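Local structure of actibind (Aspergillus niger, 3D3Z) at residues Q142-D145 and L146-L150. The protein cleaves RNA as a T2-family ribonuclease, probably without strict base specificity but with a preference for adenylic acid. Sequence-based numbering, arbitrary orientation.
Sequences QVVD and LFKTL
Lys148 runs back along the helix over Val144, one turn earlier, and the two side chains meet at an oblique angle, CE of Lys148 3.7 Å from CG1 of Val144. The lysine leaves the backbone with CG anti to its carbonyl carbon (chi1 -73°) and is extended from there on, which takes the ammonium group past the valine to within one water of the Asp145 carboxylate. The charges do not touch: OD1 of Asp145 and NZ of Lys148 stay 5.0 Å apart, and the water donates to OD1 at 2.6 Å and accepts from NZ at 2.9 Å. OD1 also takes a hydrogen bond from Gln141 NE2, while Lys148 makes a cation-pi contact with Tyr90; the nearby positive charge probably helps keep the carboxylate ionised. In the backbone, Phe147 N bonds to Val143 O at 2.8 Å, flanked by like bonds from Leu146 N to Gln142 O and Lys148 N to Val144 O. Leu146 O receives both N and OG1 of Thr149, the hydroxyl at 2.6 Å on a lone pair in the carbonyl plane. A chi1 of 66° directs OG1 back to that oxygen, and a type I turn spans Phe147 to Leu150. In this RNase T2 fold the Val143 side chain lies about 7 Å from that of Glu111, a predicted active-site residue, so the helix backs the probable site. Val143, Val144 and Phe147 pack on Ile50 of strand 49-56, and Val144 and Phe147 also meet Tyr90 of helix 85-94; Leu146 and Leu150 lie against Gln32 of strand 29-35 and Phe203 of strand 195-206, seating helix 134-147 on the antiparallel sheet.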
# COMPACT_ATOMS: atom_id res chain seq x y z
N GLN A 142 3.91 -3.00 -8.68
CA GLN A 142 4.44 -3.51 -7.40
C GLN A 142 3.38 -3.34 -6.28
O GLN A 142 3.13 -4.24 -5.52
CB GLN A 142 5.71 -2.74 -7.05
CG GLN A 142 6.44 -3.20 -5.79
CD GLN A 142 6.85 -4.64 -5.81
OE1 GLN A 142 7.39 -5.12 -6.80
NE2 GLN A 142 6.62 -5.34 -4.72
N VAL A 143 2.77 -2.15 -6.20
CA VAL A 143 1.70 -1.89 -5.18
C VAL A 143 0.61 -2.95 -5.30
O VAL A 143 0.19 -3.63 -4.33
CB VAL A 143 1.11 -0.46 -5.31
CG1 VAL A 143 0.00 -0.26 -4.24
CG2 VAL A 143 2.21 0.56 -5.19
N VAL A 144 0.18 -3.15 -6.53
CA VAL A 144 -0.85 -4.14 -6.85
C VAL A 144 -0.41 -5.54 -6.46
O VAL A 144 -1.17 -6.30 -5.82
CB VAL A 144 -1.28 -4.09 -8.36
CG1 VAL A 144 -2.05 -5.41 -8.79
CG2 VAL A 144 -2.19 -2.85 -8.64
N ASP A 145 0.83 -5.89 -6.81
CA ASP A 145 1.35 -7.22 -6.49
C ASP A 145 1.31 -7.49 -4.96
O ASP A 145 0.91 -8.56 -4.53
CB ASP A 145 2.78 -7.42 -7.01
CG ASP A 145 2.86 -7.53 -8.52
OD1 ASP A 145 1.84 -7.77 -9.18
OD2 ASP A 145 3.98 -7.44 -9.02
N LEU A 146 1.74 -6.51 -4.19
CA LEU A 146 1.77 -6.63 -2.72
C LEU A 146 0.35 -6.64 -2.13
O LEU A 146 0.00 -7.49 -1.30
CB LEU A 146 2.58 -5.50 -2.15
CG LEU A 146 3.00 -5.65 -0.70
CD1 LEU A 146 3.88 -6.90 -0.47
CD2 LEU A 146 3.74 -4.37 -0.33
N PHE A 147 -0.47 -5.71 -2.59
CA PHE A 147 -1.89 -5.70 -2.19
C PHE A 147 -2.57 -7.04 -2.37
O PHE A 147 -3.32 -7.50 -1.48
CB PHE A 147 -2.62 -4.64 -2.99
CG PHE A 147 -4.11 -4.62 -2.78
CD1 PHE A 147 -4.66 -4.08 -1.64
CD2 PHE A 147 -4.94 -5.04 -3.76
CE1 PHE A 147 -6.02 -4.01 -1.47
CE2 PHE A 147 -6.33 -5.00 -3.63
CZ PHE A 147 -6.89 -4.47 -2.44
N LYS A 148 -2.31 -7.70 -3.51
CA LYS A 148 -2.91 -9.03 -3.75
C LYS A 148 -2.58 -10.03 -2.65
O LYS A 148 -3.32 -10.98 -2.44
CB LYS A 148 -2.50 -9.59 -5.11
CG LYS A 148 -3.18 -8.90 -6.26
CD LYS A 148 -2.51 -9.27 -7.53
CE LYS A 148 -3.35 -8.89 -8.67
NZ LYS A 148 -2.83 -9.48 -9.93
N THR A 149 -1.50 -9.83 -1.95
CA THR A 149 -1.12 -10.81 -0.94
C THR A 149 -1.77 -10.49 0.43
O THR A 149 -1.53 -11.20 1.41
CB THR A 149 0.42 -10.88 -0.76
OG1 THR A 149 0.90 -9.66 -0.23
CG2 THR A 149 1.17 -11.22 -2.09
N LEU A 150 -2.53 -9.39 0.50
CA LEU A 150 -3.00 -8.83 1.79
C LEU A 150 -4.50 -8.64 1.74
O LEU A 150 -4.97 -7.51 1.78
CB LEU A 150 -2.31 -7.47 2.01
CG LEU A 150 -0.82 -7.53 2.27
CD1 LEU A 150 -0.19 -6.16 2.14
CD2 LEU A 150 -0.56 -8.13 3.65
O HOH W 1 0.05 -9.49 -9.90